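Local structure of stress response kinase A (Escherichia coli, 1ZYL) at residues L149-I154 with D220-P225; M232-D237 with R242-T247. The protein phosphorylates serine and threonine residues, its own included, using ATP, and probably suppresses the effects of stress linked to reactive oxygen species. All blocks are in the same frame, centred on the assembly; numbering follows the deposited sequence.

Contact 1. Residues L149-I154 with D220-P225; sequences LNEYLI and DARNGP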
ATOM      1  N   LEU A 149       9.507   5.359  11.243  1.00 21.59           N
ATOM      2  CA  LEU A 149      10.767   4.653  11.032  1.00 20.74           C
ATOM      3  C   LEU A 149      10.860   3.228  11.591  1.00 22.10           C
ATOM      4  O   LEU A 149      11.568   2.390  11.032  1.00 20.60           O
ATOM      5  CB  LEU A 149      11.911   5.495  11.595  1.00 17.34           C
ATOM      6  CG  LEU A 149      11.916   6.958  11.169  1.00 14.07           C
ATOM      7  CD1 LEU A 149      13.243   7.572  11.562  1.00 11.12           C
ATOM      8  CD2 LEU A 149      11.689   7.075   9.662  1.00 11.73           C
ATOM      9  N   ASN A 150      10.154   2.952  12.684  1.00 24.20           N
ATOM     10  CA  ASN A 150      10.209   1.626  13.291  1.00 25.78           C
ATOM     11  C   ASN A 150       9.864   0.501  12.334  1.00 24.60           C
ATOM     12  O   ASN A 150      10.687  -0.369  12.068  1.00 24.46           O
ATOM     13  CB  ASN A 150       9.278   1.541  14.497  1.00 30.21           C
ATOM     14  CG  ASN A 150       9.132   0.120  15.016  1.00 33.12           C
ATOM     15  OD1 ASN A 150       8.017  -0.389  15.160  1.00 35.21           O
ATOM     16  ND2 ASN A 150      10.256  -0.527  15.296  1.00 31.64           N
ATOM     17  N   GLU A 151       8.634   0.530  11.835  1.00 24.00           N
ATOM     18  CA  GLU A 151       8.124  -0.481  10.913  1.00 23.54           C
ATOM     19  C   GLU A 151       8.768  -0.435   9.539  1.00 23.26           C
ATOM     20  O   GLU A 151       8.979  -1.467   8.901  1.00 23.92           O
ATOM     21  CB  GLU A 151       6.613  -0.308  10.738  1.00 22.18           C
ATOM     22  CG  GLU A 151       5.981  -1.329   9.820  1.00 23.57           C
ATOM     23  CD  GLU A 151       4.528  -1.038   9.565  1.00 26.49           C
ATOM     24  OE1 GLU A 151       3.780  -1.960   9.161  1.00 26.86           O
ATOM     25  OE2 GLU A 151       4.134   0.128   9.763  1.00 29.64           O
ATOM     26  N   TYR A 152       9.069   0.771   9.081  1.00 23.31           N
ATOM     27  CA  TYR A 152       9.649   0.933   7.766  1.00 22.99           C
ATOM     28  C   TYR A 152      11.154   0.782   7.656  1.00 22.46           C
ATOM     29  O   TYR A 152      11.636   0.300   6.639  1.00 22.45           O
ATOM     30  CB  TYR A 152       9.204   2.273   7.171  1.00 22.70           C
ATOM     31  CG  TYR A 152       7.824   2.191   6.567  1.00 22.42           C
ATOM     32  CD1 TYR A 152       6.683   2.215   7.365  1.00 20.26           C
ATOM     33  CD2 TYR A 152       7.664   2.022   5.191  1.00 22.71           C
ATOM     34  CE1 TYR A 152       5.413   2.070   6.803  1.00 23.27           C
ATOM     35  CE2 TYR A 152       6.410   1.877   4.621  1.00 22.69           C
ATOM     36  CZ  TYR A 152       5.286   1.902   5.427  1.00 24.21           C
ATOM     37  OH  TYR A 152       4.045   1.786   4.843  1.00 22.98           O
ATOM     38  N   LEU A 153      11.893   1.163   8.695  1.00 22.76           N
ATOM     39  CA  LEU A 153      13.354   1.067   8.652  1.00 23.60           C
ATOM     40  C   LEU A 153      14.046   0.107   9.630  1.00 24.46           C
ATOM     41  O   LEU A 153      14.701  -0.851   9.212  1.00 24.13           O
ATOM     42  CB  LEU A 153      13.977   2.452   8.836  1.00 22.21           C
ATOM     43  CG  LEU A 153      13.596   3.539   7.840  1.00 20.90           C
ATOM     44  CD1 LEU A 153      14.373   4.797   8.145  1.00 18.15           C
ATOM     45  CD2 LEU A 153      13.893   3.064   6.445  1.00 19.78           C
ATOM     46  N   ILE A 154      13.913   0.366  10.926  1.00 25.08           N
ATOM     47  CA  ILE A 154      14.587  -0.463  11.910  1.00 27.53           C
ATOM     48  C   ILE A 154      14.216  -1.944  11.915  1.00 28.59           C
ATOM     49  O   ILE A 154      15.096  -2.787  12.073  1.00 29.47           O
ATOM     50  CB  ILE A 154      14.435   0.122  13.332  1.00 27.95           C
ATOM     51  CG1 ILE A 154      12.969   0.137  13.747  1.00 31.69           C
ATOM     52  CG2 ILE A 154      14.999   1.538  13.364  1.00 25.53           C
ATOM     53  CD1 ILE A 154      12.744   0.658  15.157  1.00 36.16           C
ATOM     54  N   ASP A 220      -3.703  -1.717   3.185  1.00 27.63           N
ATOM     55  CA  ASP A 220      -2.524  -1.024   3.702  1.00 26.62           C
ATOM     56  C   ASP A 220      -2.806   0.276   4.427  1.00 24.07           C
ATOM     57  O   ASP A 220      -1.902   0.870   5.004  1.00 24.09           O
ATOM     58  CB  ASP A 220      -1.510  -0.794   2.581  1.00 28.68           C
ATOM     59  CG  ASP A 220      -0.553  -1.979   2.404  1.00 31.98           C
ATOM     60  OD1 ASP A 220      -0.169  -2.285   1.248  1.00 33.40           O
ATOM     61  OD2 ASP A 220      -0.176  -2.597   3.425  1.00 31.04           O
ATOM     62  N   ALA A 221      -4.059   0.707   4.418  1.00 22.65           N
ATOM     63  CA  ALA A 221      -4.445   1.933   5.106  1.00 21.58           C
ATOM     64  C   ALA A 221      -3.645   2.017   6.400  1.00 21.28           C
ATOM     65  O   ALA A 221      -3.652   1.092   7.206  1.00 22.07           O
ATOM     66  CB  ALA A 221      -5.949   1.923   5.408  1.00 20.54           C
ATOM     67  N   ARG A 222      -2.951   3.130   6.586  1.00 20.55           N
ATOM     68  CA  ARG A 222      -2.121   3.327   7.760  1.00 20.04           C
ATOM     69  C   ARG A 222      -2.271   4.775   8.197  1.00 19.38           C
ATOM     70  O   ARG A 222      -2.906   5.558   7.502  1.00 19.19           O
ATOM     71  CB  ARG A 222      -0.671   3.039   7.372  1.00 21.84           C
ATOM     72  CG  ARG A 222       0.124   2.235   8.382  1.00 24.73           C
ATOM     73  CD  ARG A 222       1.357   1.589   7.746  1.00 24.94           C
ATOM     74  NE  ARG A 222       0.987   0.623   6.722  1.00 25.14           N
ATOM     75  CZ  ARG A 222       1.616  -0.531   6.539  1.00 27.57           C
ATOM     76  NH1 ARG A 222       1.227  -1.365   5.584  1.00 27.59           N
ATOM     77  NH2 ARG A 222       2.634  -0.859   7.317  1.00 28.65           N
ATOM     78  N   ASN A 223      -1.729   5.135   9.355  1.00 19.39           N
ATOM     79  CA  ASN A 223      -1.791   6.537   9.764  1.00 20.92           C
ATOM     80  C   ASN A 223      -0.483   7.159   9.263  1.00 21.48           C
ATOM     81  O   ASN A 223       0.606   6.640   9.527  1.00 21.29           O
ATOM     82  CB  ASN A 223      -1.867   6.698  11.291  1.00 22.90           C
ATOM     83  CG  ASN A 223      -3.181   6.193  11.887  1.00 25.21           C
ATOM     84  OD1 ASN A 223      -4.259   6.388  11.318  1.00 25.16           O
ATOM     85  ND2 ASN A 223      -3.094   5.560  13.060  1.00 24.64           N
ATOM     86  N   GLY A 224      -0.580   8.257   8.528  1.00 21.10           N
ATOM     87  CA  GLY A 224       0.622   8.896   8.028  1.00 21.52           C
ATOM     88  C   GLY A 224       0.368  10.288   7.490  1.00 22.45           C
ATOM     89  O   GLY A 224      -0.698  10.862   7.716  1.00 24.83           O
ATOM     90  N   PRO A 225       1.338  10.866   6.773  1.00 21.77           N
ATOM     91  CA  PRO A 225       1.204  12.207   6.201  1.00 20.58           C
ATOM     92  C   PRO A 225       0.480  12.163   4.863  1.00 21.20           C
ATOM     93  O   PRO A 225       0.752  11.297   4.021  1.00 19.63           O
ATOM     94  CB  PRO A 225       2.648  12.658   6.063  1.00 19.48           C
ATOM     95  CG  PRO A 225       3.320  11.403   5.676  1.00 20.95           C
ATOM     96  CD  PRO A 225       2.705  10.355   6.589  1.00 20.83           C
TER
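A three-residue salt-bridge network ties the first turn of helix 149-161 to the loop that follows Asp-217, an inferred magnesium ligand of this kinase, with Arg-222 standing between Glu-151 and Asp-220. The two acids take different ends of the guanidinium. Glu-151 reaches it with an extended chain whose CG lies anti to the backbone N (chi1 -179°), and OE1 forms a salt bridge with NH2; that distance is modelled too short to be trusted, but Glu-151 OE2 also stands 3.0 Å from Arg-222 NH2. The carboxylate carbon sits at the guanidinium edge, near its plane, and the two flat groups are turned 32° apart. On the loop side, Arg-222 NH1 makes a salt bridge of 2.9 Å with OD2 of Asp-220, while NE gives a weak bond of 3.4 Å to Asp-220 O. Tyr-152 comes over a face instead: its OH is 3.8 Å from CZ of Arg-222, with ring and guanidinium planes 62° apart. The tyrosine ring also meets that of Tyr-276 on helix 266-283, and Asp-220 OD2 has a second basic partner in Arg-61. Acids at NH1 and NH2 probably balance the charge of the buried arginine and should limit the rotation of its guanidinium. Its side chain lies about 7 Å from that of Asp-201, the inferred proton acceptor, so this network probably borders the active site of a kinase of the phosphotransferase (APH) type.

Contact 2. Residues M232-D237 with R242-T247; sequences MLLNGD and RMQLET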
ATOM      1  N   MET A 232       3.344   8.978  -4.931  1.00 19.37           N
ATOM      2  CA  MET A 232       3.461   7.884  -5.899  1.00 19.08           C
ATOM      3  C   MET A 232       2.677   8.077  -7.182  1.00 20.88           C
ATOM      4  O   MET A 232       2.728   7.232  -8.070  1.00 22.99           O
ATOM      5  CB  MET A 232       3.075   6.538  -5.265  1.00 16.38           C
ATOM      6  CG  MET A 232       4.145   5.977  -4.329  1.00 12.76           C
ATOM      7  SD  MET A 232       3.749   4.373  -3.628  1.00  3.86           S
ATOM      8  CE  MET A 232       2.592   4.854  -2.387  1.00  5.37           C
ATOM      9  N   LEU A 233       1.960   9.190  -7.291  1.00 21.97           N
ATOM     10  CA  LEU A 233       1.172   9.456  -8.488  1.00 21.65           C
ATOM     11  C   LEU A 233       2.000  10.109  -9.591  1.00 23.50           C
ATOM     12  O   LEU A 233       1.818   9.809 -10.764  1.00 26.91           O
ATOM     13  CB  LEU A 233      -0.035  10.349  -8.154  1.00 17.61           C
ATOM     14  CG  LEU A 233      -1.182   9.781  -7.299  1.00 16.64           C
ATOM     15  CD1 LEU A 233      -2.200  10.864  -7.007  1.00 15.92           C
ATOM     16  CD2 LEU A 233      -1.860   8.631  -8.015  1.00 14.61           C
ATOM     17  N   LEU A 234       2.919  10.991  -9.213  1.00 24.31           N
ATOM     18  CA  LEU A 234       3.736  11.703 -10.183  1.00 25.45           C
ATOM     19  C   LEU A 234       4.445  10.794 -11.166  1.00 27.65           C
ATOM     20  O   LEU A 234       4.933   9.732 -10.802  1.00 28.33           O
ATOM     21  CB  LEU A 234       4.769  12.558  -9.469  1.00 26.16           C
ATOM     22  CG  LEU A 234       4.338  13.316  -8.215  1.00 26.45           C
ATOM     23  CD1 LEU A 234       5.361  14.419  -7.993  1.00 25.76           C
ATOM     24  CD2 LEU A 234       2.935  13.904  -8.354  1.00 24.58           C
ATOM     25  N   ASN A 235       4.511  11.225 -12.419  1.00 29.07           N
ATOM     26  CA  ASN A 235       5.164  10.442 -13.455  1.00 31.31           C
ATOM     27  C   ASN A 235       5.641  11.331 -14.596  1.00 32.12           C
ATOM     28  O   ASN A 235       4.936  12.255 -14.998  1.00 33.93           O
ATOM     29  CB  ASN A 235       4.194   9.406 -14.009  1.00 32.42           C
ATOM     30  CG  ASN A 235       3.001  10.039 -14.689  1.00 36.05           C
ATOM     31  OD1 ASN A 235       2.176  10.676 -14.045  1.00 38.16           O
ATOM     32  ND2 ASN A 235       2.909   9.873 -16.001  1.00 37.77           N
ATOM     33  N   GLY A 236       6.837  11.058 -15.114  1.00 32.12           N
ATOM     34  CA  GLY A 236       7.350  11.842 -16.226  1.00 32.76           C
ATOM     35  C   GLY A 236       8.640  12.582 -15.953  1.00 33.14           C
ATOM     36  O   GLY A 236       9.357  12.266 -15.005  1.00 32.85           O
ATOM     37  N   ASP A 237       8.946  13.566 -16.791  1.00 33.39           N
ATOM     38  CA  ASP A 237      10.162  14.336 -16.594  1.00 34.31           C
ATOM     39  C   ASP A 237       9.934  15.296 -15.429  1.00 34.16           C
ATOM     40  O   ASP A 237       8.798  15.486 -14.980  1.00 32.18           O
ATOM     41  CB  ASP A 237      10.545  15.103 -17.874  1.00 36.78           C
ATOM     42  CG  ASP A 237       9.676  16.322 -18.121  1.00 39.74           C
ATOM     43  OD1 ASP A 237       9.969  17.085 -19.072  1.00 40.27           O
ATOM     44  OD2 ASP A 237       8.703  16.520 -17.370  1.00 41.64           O
ATOM     45  N   ARG A 242       6.302  18.645 -12.095  1.00 31.37           N
ATOM     46  CA  ARG A 242       6.163  19.917 -11.413  1.00 32.62           C
ATOM     47  C   ARG A 242       4.732  20.398 -11.588  1.00 33.33           C
ATOM     48  O   ARG A 242       4.159  20.993 -10.681  1.00 34.81           O
ATOM     49  CB  ARG A 242       7.106  20.976 -11.985  1.00 32.17           C
ATOM     50  CG  ARG A 242       6.905  22.329 -11.339  1.00 33.13           C
ATOM     51  CD  ARG A 242       7.651  23.425 -12.049  1.00 38.15           C
ATOM     52  NE  ARG A 242       7.291  24.724 -11.487  1.00 44.59           N
ATOM     53  CZ  ARG A 242       7.711  25.894 -11.961  1.00 46.48           C
ATOM     54  NH1 ARG A 242       7.324  27.029 -11.378  1.00 44.54           N
ATOM     55  NH2 ARG A 242       8.513  25.926 -13.021  1.00 46.95           N
ATOM     56  N   MET A 243       4.148  20.137 -12.752  1.00 33.22           N
ATOM     57  CA  MET A 243       2.796  20.597 -12.983  1.00 34.85           C
ATOM     58  C   MET A 243       1.740  19.657 -12.439  1.00 35.38           C
ATOM     59  O   MET A 243       0.684  20.121 -12.012  1.00 37.45           O
ATOM     60  CB  MET A 243       2.554  20.850 -14.468  1.00 36.59           C
ATOM     61  CG  MET A 243       2.374  19.611 -15.295  1.00 39.77           C
ATOM     62  SD  MET A 243       0.956  19.821 -16.343  1.00 40.58           S
ATOM     63  CE  MET A 243      -0.306  19.227 -15.241  1.00 39.32           C
ATOM     64  N   GLN A 244       2.008  18.350 -12.450  1.00 34.05           N
ATOM     65  CA  GLN A 244       1.037  17.386 -11.926  1.00 32.01           C
ATOM     66  C   GLN A 244       0.886  17.660 -10.447  1.00 31.24           C
ATOM     67  O   GLN A 244      -0.223  17.799  -9.932  1.00 30.68           O
ATOM     68  CB  GLN A 244       1.519  15.950 -12.086  1.00 30.93           C
ATOM     69  CG  GLN A 244       1.980  15.593 -13.458  1.00 32.60           C
ATOM     70  CD  GLN A 244       2.498  14.176 -13.521  1.00 34.13           C
ATOM     71  OE1 GLN A 244       3.000  13.643 -12.528  1.00 36.67           O
ATOM     72  NE2 GLN A 244       2.393  13.556 -14.693  1.00 33.70           N
ATOM     73  N   LEU A 245       2.015  17.736  -9.760  1.00 30.39           N
ATOM     74  CA  LEU A 245       1.978  18.002  -8.338  1.00 30.96           C
ATOM     75  C   LEU A 245       1.206  19.294  -8.130  1.00 31.75           C
ATOM     76  O   LEU A 245       0.255  19.358  -7.355  1.00 33.22           O
ATOM     77  CB  LEU A 245       3.394  18.142  -7.779  1.00 27.91           C
ATOM     78  CG  LEU A 245       3.413  18.353  -6.267  1.00 26.01           C
ATOM     79  CD1 LEU A 245       2.520  17.314  -5.608  1.00 23.33           C
ATOM     80  CD2 LEU A 245       4.834  18.261  -5.746  1.00 24.87           C
ATOM     81  N   GLU A 246       1.619  20.324  -8.845  1.00 31.38           N
ATOM     82  CA  GLU A 246       0.974  21.612  -8.741  1.00 30.56           C
ATOM     83  C   GLU A 246      -0.525  21.457  -9.022  1.00 29.85           C
ATOM     84  O   GLU A 246      -1.357  22.093  -8.369  1.00 30.07           O
ATOM     85  CB  GLU A 246       1.637  22.561  -9.742  1.00 31.92           C
ATOM     86  CG  GLU A 246       1.298  24.035  -9.607  1.00 34.53           C
ATOM     87  CD  GLU A 246       2.259  24.921 -10.404  1.00 35.39           C
ATOM     88  OE1 GLU A 246       1.923  26.096 -10.670  1.00 36.69           O
ATOM     89  OE2 GLU A 246       3.358  24.445 -10.757  1.00 33.07           O
ATOM     90  N   THR A 247      -0.867  20.577  -9.960  1.00 27.95           N
ATOM     91  CA  THR A 247      -2.259  20.366 -10.357  1.00 28.46           C
ATOM     92  C   THR A 247      -3.132  19.556  -9.406  1.00 30.27           C
ATOM     93  O   THR A 247      -4.261  19.952  -9.102  1.00 30.46           O
ATOM     94  CB  THR A 247      -2.338  19.710 -11.756  1.00 27.18           C
ATOM     95  OG1 THR A 247      -1.920  20.654 -12.745  1.00 24.66           O
ATOM     96  CG2 THR A 247      -3.754  19.265 -12.066  1.00 27.03           C
TER
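Gln-244 lays its side-chain amide against Asn-235, backbone and side chain both, and the polar, tightly held part of the contact is built on that pairing. OE1 accepts from the backbone N of Asn-235 at 2.9 Å, a fairly straight bond that lies in the plane of the glutamine carbonyl and uses a lone pair. NE2 turns to the same residue twice: it gives a weak bond of 2.9 Å to Asn-235 O and another, of 3.0 Å, to Asn-235 OD1, which it approaches from above the side-chain carbonyl plane. Both ends of the glutamine amide are thus engaged, which should fix its rotation. With Gln-244 CG anti to the carbonyl carbon (chi1 -51°) and the chain extended beyond it, the amide is carried straight off helix 238-252 to the incoming loop. That loop leaves helix 228-231 and runs for six residues to Asp-237, the N-cap of helix 238-252, whose OD2 accepts from Glu-240 N. Met-122 of helix 119-136 also touches the Gln-244 side chain. Beside the amide the packing turns apolar: Leu-234 slides past Gln-244 in the opposite direction and its CD1 stands 4.2 Å from Leu-245 CB, while Ile-263 touches Leu-245 from another loop. The loose side lies farther out, where Gly-236, Asp-237 and Arg-242 are exposed to solvent, the arginine's CB pointing off the helix away from the loop.

Overall arrangement
Both contacts belong to the phosphotransferase-type kinase fold, and they follow one another in series: contact 1 closes at Pro-225 before contact 2 opens at Met-232, with the short helix 228-231 between them. Their centres are 23 Å apart and their nearest atoms about 8 Å, so they do not touch. Contact 1 bridges 66 residues in sequence, joining helix 149-161 to the region of strand 223-224, whereas contact 2 is local, joining a loop to the helix it leads into. Leu-233, in that loop, lies about 9 Å from the inferred magnesium ligand Asn-206, side chain to side chain, so both contacts probably hold elements around the same catalytic region, one by a long-range tie, the other by a local one.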